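Local coordinates for response regulator CheY-like protein (Mesorhizobium loti, PDB 3SNK), which probably serves as the N-terminal CheY-like receiver domain of a pilus assembly protein that probably binds and hydrolyses ATP, at residues Arg43-Pro54 against Lys75-Trp85; Val88-Glu96 against Met108-Leu118. All blocks are in the same frame, centred on the assembly; numbering follows the deposited sequence.

Contact 1 of 2, residues Arg43-Pro54 against Lys75-Trp85; sequences RVSETDDFLKGP and KPGIVEARALW
CG of Trp85 stands beside its own backbone N (chi1 -66°), while CG of Phe50 swings to the side remote from its N (chi1 171°), and these two settings bring indole and phenyl together in an offset stack. The five-membered ring of Trp85 and the ring of Phe50 have centroids 4.5 Å apart and planes inclined by 11°. In this CheY-like (receiver) fold, the pair fastens the 3-10 segment 47-52, which follows strand 40-45, to the end of segment 75-85, which carries helix 78-82.

The indole is also fixed in its own plane. Trp85 NE1 donates a nearly straight hydrogen bond of 3.0 Å to Phe50 O, arriving on a lone pair in the carbonyl plane. The same oxygen accepts from Gly53 N at 3.1 Å, so the carbonyl that opens the turn from Phe50 to Gly53 is gripped by two donors.

The opposite indole face is packed by the following residues. Gly53 C lies 3.4 Å from Trp85 CZ2, and Pro54 CD makes a CH-pi contact 3.9 Å from the centroid of the Trp85 six-membered ring. Gly53 CA approaches Leu84 CB to 3.8 Å, which appears to leave little room for a CB on Gly53. Phe50 and Trp85 both reach down to Val63 of strand 62-68, placing the stack over the sheet.

Nearer the start of helix 78-82, Leu51 CD2 meets Ile78 CD1 at 3.7 Å, the two side chains crossing at about a right angle, and also touches Ala81 CB. Farther out, Asp48 and Lys75 form a long salt bridge. At the indole rim, the Arg43 guanidinium lies nearly coplanar with the ring, NH2 standing 4.1 Å from Trp85 CH2.

Contact 2 of 2, residues Val88-Glu96 against Met108-Leu118; sequences VPLIAVSDE and MNASDWLHKPL
Lys116 leans on strand 90-94 before reaching past it. Its CB lies 3.6 Å from Asp95 OD1 and its CG 3.8 Å from Val93 CG1; CD and CE continue in an extended chain, delivering NZ to salt bridges with Asp23 and Asp66. A lysine followed by a cis proline and directed at an acidic pair resembles the phosphorylation pocket of receiver domains.

The backbones are parallel neighbours: Ala92 N donates to Asp112 O (2.8 Å), Leu114 N to Ala92 O (2.7 Å) and Ser94 N to Leu114 O. The last bond of this series, Lys116 N to Ser94 O, stretches to 3.3 Å, with the donor 41° out of the carbonyl plane.

Ile91 CG2 meets Leu114 CD1 at 3.6 Å, and its CG1 runs alongside Asp112. Cut back to an alanine, Ile91 would lose both branches, which is likely to leave Leu114 CD1 without its apolar mate and open a gap toward helix 120-129.

The two strands and helix 99-107 form a beta-alpha-beta crossover. Ile91 and Leu114 face helix 120-129, Ala92 and Trp113 face helix 99-107, and strand 62-68 flanks strand 90-94 on the side away from edge strand 112-115.

Contact 1 closes before contact 2 opens along the chain, and their centres lie about 14 Å apart. Both reach the same five-stranded parallel sheet, of strand order 2-1-3-4-5: contact 2 joins its fourth strand to the edge strand 112-115, whereas contact 1 packs on the sheet face that helix 99-107 also covers. They meet directly: Phe50 packs on the selenomethionine side chain at Met108. In the conformer given of the two deposited for Arg82, NE probably bonds to Met108 O (2.8 Å) and NH2 to Asn109 O (2.9 Å). Contact 1 is thus joined by packing, and probably by these bonds, to the turn leading into strand 112-115.

Contact 1 of 2, residues Arg43-Pro54 against Lys75-Trp85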
loop_
_atom_site.group_PDB
_atom_site.type_symbol
_atom_site.label_atom_id
_atom_site.label_comp_id
_atom_site.label_asym_id
_atom_site.label_seq_id
_atom_site.Cartn_x
_atom_site.Cartn_y
_atom_site.Cartn_z
ATOM N N ARG A 43 -2.671 -9.160 -5.382
ATOM C CA ARG A 43 -3.115 -8.517 -6.630
ATOM C C ARG A 43 -2.264 -7.246 -6.800
ATOM O O ARG A 43 -2.058 -6.520 -5.823
ATOM C CB ARG A 43 -4.630 -8.226 -6.554
ATOM C CG ARG A 43 -5.176 -7.204 -7.553
ATOM C CD ARG A 43 -6.694 -7.024 -7.482
ATOM N NE ARG A 43 -7.219 -6.833 -6.120
ATOM C CZ ARG A 43 -7.497 -5.653 -5.568
ATOM N NH1 ARG A 43 -7.272 -4.527 -6.237
ATOM N NH2 ARG A 43 -7.998 -5.590 -4.340
ATOM N N VAL A 44 -1.756 -6.984 -8.009
ATOM C CA VAL A 44 -0.874 -5.836 -8.295
ATOM C C VAL A 44 -1.572 -4.883 -9.309
ATOM O O VAL A 44 -2.200 -5.358 -10.267
ATOM C CB VAL A 44 0.505 -6.352 -8.796
ATOM C CG1 VAL A 44 1.456 -5.212 -9.137
ATOM C CG2 VAL A 44 1.152 -7.267 -7.763
ATOM N N SER A 45 -1.442 -3.547 -9.100
ATOM C CA SER A 45 -2.081 -2.505 -9.936
ATOM C C SER A 45 -1.282 -1.193 -9.958
ATOM O O SER A 45 -0.411 -1.001 -9.112
ATOM C CB SER A 45 -3.482 -2.193 -9.398
ATOM O OG SER A 45 -4.312 -3.333 -9.261
ATOM N N GLU A 46 -1.605 -0.287 -10.907
ATOM C CA GLU A 46 -1.052 1.073 -11.023
ATOM C C GLU A 46 -1.478 1.911 -9.791
ATOM O O GLU A 46 -2.573 1.697 -9.269
ATOM C CB GLU A 46 -1.550 1.737 -12.318
ATOM N N THR A 47 -0.628 2.863 -9.350
ATOM C CA THR A 47 -0.824 3.709 -8.164
ATOM C C THR A 47 -2.213 4.354 -8.154
ATOM O O THR A 47 -2.902 4.270 -7.132
ATOM C CB THR A 47 0.295 4.769 -8.051
ATOM O OG1 THR A 47 1.528 4.105 -7.805
ATOM C CG2 THR A 47 0.077 5.753 -6.912
ATOM N N ASP A 48 -2.641 4.944 -9.275
ATOM C CA ASP A 48 -3.929 5.623 -9.360
ATOM C C ASP A 48 -5.160 4.686 -9.247
ATOM O O ASP A 48 -6.250 5.202 -8.987
ATOM C CB ASP A 48 -4.014 6.477 -10.635
ATOM C CG ASP A 48 -3.038 7.652 -10.670
ATOM O OD1 ASP A 48 -2.436 7.965 -9.609
ATOM O OD2 ASP A 48 -2.891 8.272 -11.753
ATOM N N ASP A 49 -4.992 3.338 -9.359
ATOM C CA ASP A 49 -6.094 2.363 -9.219
ATOM C C ASP A 49 -6.590 2.288 -7.768
ATOM O O ASP A 49 -7.689 1.784 -7.501
ATOM C CB ASP A 49 -5.711 0.966 -9.726
ATOM C CG ASP A 49 -5.894 0.785 -11.237
ATOM O OD1 ASP A 49 -5.503 1.701 -12.002
ATOM O OD2 ASP A 49 -6.401 -0.281 -11.649
ATOM N N PHE A 50 -5.780 2.819 -6.840
ATOM C CA PHE A 50 -6.129 2.891 -5.431
ATOM C C PHE A 50 -7.385 3.769 -5.250
ATOM O O PHE A 50 -8.238 3.455 -4.418
ATOM C CB PHE A 50 -4.943 3.452 -4.639
ATOM C CG PHE A 50 -5.254 3.779 -3.200
ATOM C CD1 PHE A 50 -5.186 2.799 -2.218
ATOM C CD2 PHE A 50 -5.630 5.068 -2.827
ATOM C CE1 PHE A 50 -5.475 3.103 -0.877
ATOM C CE2 PHE A 50 -5.937 5.366 -1.487
ATOM C CZ PHE A 50 -5.856 4.382 -0.529
ATOM N N LEU A 51 -7.497 4.857 -6.052
ATOM C CA LEU A 51 -8.595 5.824 -5.999
ATOM C C LEU A 51 -9.955 5.202 -6.300
ATOM O O LEU A 51 -10.978 5.776 -5.928
ATOM C CB LEU A 51 -8.342 6.977 -6.982
ATOM C CG LEU A 51 -7.097 7.842 -6.734
ATOM C CD1 LEU A 51 -6.871 8.786 -7.896
ATOM C CD2 LEU A 51 -7.215 8.634 -5.428
ATOM N N LYS A 52 -9.967 4.040 -6.971
ATOM C CA LYS A 52 -11.189 3.344 -7.364
ATOM C C LYS A 52 -11.808 2.566 -6.212
ATOM O O LYS A 52 -12.981 2.213 -6.275
ATOM C CB LYS A 52 -10.905 2.394 -8.541
ATOM C CG LYS A 52 -10.701 3.092 -9.876
ATOM C CD LYS A 52 -10.029 2.140 -10.859
ATOM C CE LYS A 52 -9.722 2.778 -12.189
ATOM N NZ LYS A 52 -9.279 1.765 -13.183
ATOM N N GLY A 53 -11.027 2.295 -5.175
ATOM C CA GLY A 53 -11.501 1.518 -4.040
ATOM C C GLY A 53 -11.465 0.027 -4.341
ATOM O O GLY A 53 -11.067 -0.381 -5.440
ATOM N N PRO A 54 -11.883 -0.826 -3.388
ATOM C CA PRO A 54 -11.830 -2.280 -3.638
ATOM C C PRO A 54 -12.896 -2.779 -4.633
ATOM O O PRO A 54 -14.034 -2.305 -4.587
ATOM C CB PRO A 54 -12.071 -2.893 -2.254
ATOM C CG PRO A 54 -12.742 -1.850 -1.464
ATOM C CD PRO A 54 -12.401 -0.514 -2.043
ATOM N N LYS A 75 -3.533 14.650 -4.817
ATOM C CA LYS A 75 -4.792 14.434 -5.528
ATOM C C LYS A 75 -5.968 14.839 -4.626
ATOM O O LYS A 75 -6.016 14.433 -3.463
ATOM C CB LYS A 75 -4.929 12.995 -6.042
ATOM C CG LYS A 75 -4.816 12.886 -7.561
ATOM C CD LYS A 75 -3.379 12.693 -8.051
ATOM C CE LYS A 75 -3.253 12.832 -9.552
ATOM N NZ LYS A 75 -3.911 11.714 -10.284
ATOM N N PRO A 76 -6.899 15.672 -5.159
ATOM C CA PRO A 76 -7.969 16.252 -4.325
ATOM C C PRO A 76 -8.765 15.338 -3.372
ATOM O O PRO A 76 -8.989 15.747 -2.223
ATOM C CB PRO A 76 -8.905 16.928 -5.344
ATOM C CG PRO A 76 -8.323 16.654 -6.705
ATOM C CD PRO A 76 -6.894 16.294 -6.501
ATOM N N GLY A 77 -9.219 14.166 -3.799
ATOM C CA GLY A 77 -10.007 13.355 -2.860
ATOM C C GLY A 77 -9.318 12.127 -2.290
ATOM O O GLY A 77 -9.991 11.139 -1.982
ATOM N N ILE A 78 -7.982 12.189 -2.113
ATOM C CA ILE A 78 -7.169 11.060 -1.671
ATOM C C ILE A 78 -7.556 10.478 -0.280
ATOM O O ILE A 78 -7.619 9.254 -0.156
ATOM C CB ILE A 78 -5.631 11.357 -1.756
ATOM C CG1 ILE A 78 -4.773 10.081 -1.533
ATOM C CG2 ILE A 78 -5.180 12.497 -0.851
ATOM C CD1 ILE A 78 -5.129 8.927 -2.436
ATOM N N VAL A 79 -7.802 11.319 0.738
ATOM C CA VAL A 79 -8.140 10.847 2.090
ATOM C C VAL A 79 -9.535 10.210 2.089
ATOM O O VAL A 79 -9.740 9.198 2.789
ATOM C CB VAL A 79 -7.982 11.953 3.163
ATOM C CG1 VAL A 79 -8.423 11.462 4.541
ATOM C CG2 VAL A 79 -6.516 12.436 3.209
ATOM N N GLU A 80 -10.447 10.755 1.261
ATOM C CA GLU A 80 -11.807 10.235 1.095
ATOM C C GLU A 80 -11.751 8.913 0.359
ATOM O O GLU A 80 -12.505 8.011 0.710
ATOM C CB GLU A 80 -12.720 11.215 0.339
ATOM C CG GLU A 80 -13.056 12.495 1.083
ATOM C CD GLU A 80 -12.071 13.637 0.907
ATOM O OE1 GLU A 80 -10.927 13.399 0.451
ATOM O OE2 GLU A 80 -12.437 14.776 1.274
ATOM N N ALA A 81 -10.850 8.785 -0.645
ATOM C CA ALA A 81 -10.671 7.530 -1.385
ATOM C C ALA A 81 -10.116 6.440 -0.455
ATOM O O ALA A 81 -10.475 5.275 -0.619
ATOM C CB ALA A 81 -9.773 7.718 -2.606
ATOM N N ARG A 82 -9.289 6.803 0.542
ATOM C CA ARG A 82 -8.772 5.817 1.499
ATOM C C ARG A 82 -9.958 5.168 2.229
ATOM O O ARG A 82 -9.939 3.962 2.473
ATOM C CB ARG A 82 -7.784 6.456 2.494
ATOM C CG ARG A 82 -6.996 5.465 3.354
ATOM C CD ARG A 82 -7.714 5.073 4.653
ATOM N NE ARG A 82 -6.825 4.346 5.555
ATOM C CZ ARG A 82 -6.838 3.027 5.739
ATOM N NH1 ARG A 82 -7.748 2.275 5.135
ATOM N NH2 ARG A 82 -5.952 2.455 6.545
ATOM N N ALA A 83 -11.002 5.971 2.560
ATOM C CA ALA A 83 -12.218 5.480 3.251
ATOM C C ALA A 83 -12.991 4.463 2.418
ATOM O O ALA A 83 -13.809 3.748 2.982
ATOM C CB ALA A 83 -13.120 6.641 3.648
ATOM N N LEU A 84 -12.756 4.373 1.091
ATOM C CA LEU A 84 -13.399 3.361 0.237
ATOM C C LEU A 84 -12.920 1.956 0.634
ATOM O O LEU A 84 -13.655 0.969 0.479
ATOM C CB LEU A 84 -13.099 3.602 -1.267
ATOM C CG LEU A 84 -13.702 4.857 -1.916
ATOM C CD1 LEU A 84 -13.095 5.092 -3.297
ATOM C CD2 LEU A 84 -15.234 4.767 -2.025
ATOM N N TRP A 85 -11.680 1.888 1.146
ATOM C CA TRP A 85 -10.993 0.679 1.609
ATOM C C TRP A 85 -11.345 0.359 3.066
ATOM O O TRP A 85 -10.841 -0.613 3.615
ATOM C CB TRP A 85 -9.472 0.857 1.459
ATOM C CG TRP A 85 -9.039 0.961 0.035
ATOM C CD1 TRP A 85 -8.983 2.097 -0.726
ATOM C CD2 TRP A 85 -8.845 -0.134 -0.866
ATOM N NE1 TRP A 85 -8.633 1.782 -2.016
ATOM C CE2 TRP A 85 -8.533 0.415 -2.128
ATOM C CE3 TRP A 85 -8.843 -1.532 -0.713
ATOM C CZ2 TRP A 85 -8.255 -0.385 -3.239
ATOM C CZ3 TRP A 85 -8.527 -2.324 -1.804
ATOM C CH2 TRP A 85 -8.248 -1.752 -3.051
#

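Contact 2 of 2, residues Val88-Glu96 against Met108-Leu118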
loop_
_atom_site.group_PDB
_atom_site.type_symbol
_atom_site.label_atom_id
_atom_site.label_comp_id
_atom_site.label_asym_id
_atom_site.label_seq_id
_atom_site.Cartn_x
_atom_site.Cartn_y
_atom_site.Cartn_z
ATOM N N VAL A 88 -9.133 -1.458 6.360
ATOM C CA VAL A 88 -8.084 -2.436 6.097
ATOM C C VAL A 88 -6.720 -1.744 6.409
ATOM O O VAL A 88 -6.590 -0.537 6.145
ATOM C CB VAL A 88 -8.114 -3.052 4.661
ATOM C CG1 VAL A 88 -9.488 -3.594 4.301
ATOM C CG2 VAL A 88 -7.639 -2.066 3.617
ATOM N N PRO A 89 -5.742 -2.459 6.989
ATOM C CA PRO A 89 -4.413 -1.857 7.185
ATOM C C PRO A 89 -3.825 -1.364 5.871
ATOM O O PRO A 89 -3.974 -1.996 4.806
ATOM C CB PRO A 89 -3.564 -3.008 7.753
ATOM C CG PRO A 89 -4.557 -3.995 8.281
ATOM C CD PRO A 89 -5.761 -3.876 7.413
ATOM N N LEU A 90 -3.156 -0.215 5.951
ATOM C CA LEU A 90 -2.532 0.410 4.816
ATOM C C LEU A 90 -1.054 0.561 5.095
ATOM O O LEU A 90 -0.659 1.096 6.139
ATOM C CB LEU A 90 -3.211 1.777 4.535
ATOM C CG LEU A 90 -2.505 2.742 3.542
ATOM C CD1 LEU A 90 -2.482 2.169 2.159
ATOM C CD2 LEU A 90 -3.249 4.103 3.478
ATOM N N ILE A 91 -0.235 0.026 4.204
ATOM C CA ILE A 91 1.220 0.146 4.358
ATOM C C ILE A 91 1.647 1.152 3.330
ATOM O O ILE A 91 1.396 0.947 2.138
ATOM C CB ILE A 91 1.979 -1.202 4.286
ATOM C CG1 ILE A 91 1.577 -2.091 5.475
ATOM C CG2 ILE A 91 3.507 -0.968 4.278
ATOM C CD1 ILE A 91 1.867 -3.596 5.283
ATOM N N ALA A 92 2.220 2.272 3.790
ATOM C CA ALA A 92 2.655 3.310 2.857
ATOM C C ALA A 92 4.146 3.211 2.622
ATOM O O ALA A 92 4.924 3.048 3.559
ATOM C CB ALA A 92 2.291 4.686 3.381
ATOM N N VAL A 93 4.533 3.271 1.341
ATOM C CA VAL A 93 5.920 3.260 0.910
ATOM C C VAL A 93 6.123 4.551 0.141
ATOM O O VAL A 93 5.360 4.872 -0.780
ATOM C CB VAL A 93 6.331 1.999 0.089
ATOM C CG1 VAL A 93 7.841 1.977 -0.166
ATOM C CG2 VAL A 93 5.885 0.718 0.783
ATOM N N SER A 94 7.136 5.308 0.529
ATOM C CA SER A 94 7.435 6.541 -0.170
ATOM C C SER A 94 8.894 6.871 -0.059
ATOM O O SER A 94 9.608 6.308 0.776
ATOM C CB SER A 94 6.601 7.690 0.406
ATOM O OG SER A 94 7.132 8.142 1.643
ATOM N N ASP A 95 9.327 7.842 -0.862
ATOM C CA ASP A 95 10.648 8.454 -0.741
ATOM C C ASP A 95 10.434 9.558 0.311
ATOM O O ASP A 95 9.403 9.526 0.985
ATOM C CB ASP A 95 11.126 8.971 -2.109
ATOM C CG ASP A 95 11.449 7.859 -3.090
ATOM O OD1 ASP A 95 12.457 7.135 -2.863
ATOM O OD2 ASP A 95 10.703 7.710 -4.088
ATOM N N GLU A 96 11.336 10.521 0.456
ATOM C CA GLU A 96 11.118 11.589 1.441
ATOM C C GLU A 96 9.963 12.476 1.005
ATOM O O GLU A 96 9.775 12.717 -0.192
ATOM C CB GLU A 96 12.391 12.436 1.651
ATOM C CG GLU A 96 12.443 13.078 3.031
ATOM C CD GLU A 96 13.162 14.412 3.110
ATOM O OE1 GLU A 96 14.378 14.456 2.805
ATOM O OE2 GLU A 96 12.517 15.408 3.510
HETATM N N MSE A 108 -4.349 9.824 6.038
HETATM C CA MSE A 108 -4.599 8.555 5.363
HETATM C C MSE A 108 -4.489 7.361 6.303
HETATM O O MSE A 108 -4.848 6.263 5.910
HETATM C CB MSE A 108 -3.710 8.386 4.139
HETATM C CG MSE A 108 -4.287 9.163 2.963
HETATM SE SE MSE A 108 -3.031 8.946 1.611
HETATM C CE MSE A 108 -3.810 7.265 0.898
ATOM N N ASN A 109 -4.034 7.562 7.542
ATOM C CA ASN A 109 -4.086 6.544 8.578
ATOM C C ASN A 109 -3.455 5.194 8.126
ATOM O O ASN A 109 -4.107 4.130 8.122
ATOM C CB ASN A 109 -5.578 6.356 9.019
ATOM C CG ASN A 109 -5.751 5.545 10.269
ATOM O OD1 ASN A 109 -4.798 5.222 10.971
ATOM N ND2 ASN A 109 -6.978 5.223 10.603
ATOM N N ALA A 110 -2.176 5.266 7.747
ATOM C CA ALA A 110 -1.379 4.109 7.388
ATOM C C ALA A 110 -0.801 3.512 8.658
ATOM O O ALA A 110 -0.491 4.254 9.590
ATOM C CB ALA A 110 -0.276 4.512 6.418
ATOM N N SER A 111 -0.695 2.177 8.739
ATOM C CA SER A 111 -0.142 1.536 9.939
ATOM C C SER A 111 1.366 1.620 9.910
ATOM O O SER A 111 1.998 1.777 10.959
ATOM C CB SER A 111 -0.580 0.080 10.031
ATOM O OG SER A 111 0.016 -0.710 9.013
ATOM N N ASP A 112 1.954 1.549 8.695
ATOM C CA ASP A 112 3.395 1.614 8.560
ATOM C C ASP A 112 3.819 2.598 7.458
ATOM O O ASP A 112 3.176 2.683 6.421
ATOM C CB ASP A 112 3.974 0.203 8.288
ATOM C CG ASP A 112 3.576 -0.869 9.311
ATOM O OD1 ASP A 112 4.242 -0.966 10.358
ATOM O OD2 ASP A 112 2.602 -1.614 9.049
ATOM N N TRP A 113 4.907 3.332 7.704
ATOM C CA TRP A 113 5.527 4.255 6.758
ATOM C C TRP A 113 6.922 3.735 6.362
ATOM O O TRP A 113 7.893 3.994 7.064
ATOM C CB TRP A 113 5.661 5.647 7.359
ATOM C CG TRP A 113 4.408 6.432 7.622
ATOM C CD1 TRP A 113 3.110 6.037 7.455
ATOM C CD2 TRP A 113 4.364 7.744 8.179
ATOM N NE1 TRP A 113 2.258 7.033 7.877
ATOM C CE2 TRP A 113 3.004 8.101 8.314
ATOM C CE3 TRP A 113 5.354 8.674 8.554
ATOM C CZ2 TRP A 113 2.606 9.357 8.783
ATOM C CZ3 TRP A 113 4.956 9.911 9.032
ATOM C CH2 TRP A 113 3.597 10.235 9.161
ATOM N N LEU A 114 7.026 3.019 5.250
ATOM C CA LEU A 114 8.306 2.455 4.829
ATOM C C LEU A 114 8.976 3.371 3.823
ATOM O O LEU A 114 8.299 3.997 3.005
ATOM C CB LEU A 114 8.115 1.036 4.271
ATOM C CG LEU A 114 7.329 0.050 5.193
ATOM C CD1 LEU A 114 7.062 -1.271 4.484
ATOM C CD2 LEU A 114 8.059 -0.204 6.518
ATOM N N HIS A 115 10.301 3.508 3.937
ATOM C CA HIS A 115 11.126 4.383 3.108
ATOM C C HIS A 115 11.912 3.546 2.098
ATOM O O HIS A 115 12.532 2.552 2.475
ATOM C CB HIS A 115 12.049 5.224 4.021
ATOM C CG HIS A 115 12.865 6.271 3.318
ATOM N ND1 HIS A 115 12.287 7.432 2.821
ATOM C CD2 HIS A 115 14.206 6.329 3.113
ATOM C CE1 HIS A 115 13.283 8.133 2.293
ATOM N NE2 HIS A 115 14.458 7.509 2.439
ATOM N N LYS A 116 11.869 3.948 0.812
ATOM C CA LYS A 116 12.539 3.285 -0.311
ATOM C C LYS A 116 14.064 3.538 -0.313
ATOM O O LYS A 116 14.478 4.677 -0.075
ATOM C CB LYS A 116 11.947 3.763 -1.638
ATOM C CG LYS A 116 10.941 2.812 -2.258
ATOM C CD LYS A 116 10.476 3.345 -3.607
ATOM C CE LYS A 116 9.462 2.463 -4.283
ATOM N NZ LYS A 116 9.047 3.036 -5.584
ATOM N N PRO A 117 14.925 2.525 -0.605
ATOM C CA PRO A 117 14.609 1.115 -0.920
ATOM C C PRO A 117 14.255 0.331 0.341
ATOM O O PRO A 117 14.990 0.396 1.332
ATOM C CB PRO A 117 15.904 0.610 -1.583
ATOM C CG PRO A 117 16.998 1.424 -0.959
ATOM C CD PRO A 117 16.388 2.769 -0.624
ATOM N N LEU A 118 13.106 -0.367 0.336
ATOM C CA LEU A 118 12.730 -1.101 1.544
ATOM C C LEU A 118 13.481 -2.412 1.631
ATOM O O LEU A 118 13.694 -3.072 0.613
ATOM C CB LEU A 118 11.206 -1.326 1.721
ATOM C CG LEU A 118 10.332 -1.851 0.561
ATOM C CD1 LEU A 118 10.525 -3.348 0.309
ATOM C CD2 LEU A 118 8.871 -1.662 0.902
HETATM O O HOH W 1 -3.648 1.358 8.277
HETATM O O HOH W 2 6.386 6.158 3.737
#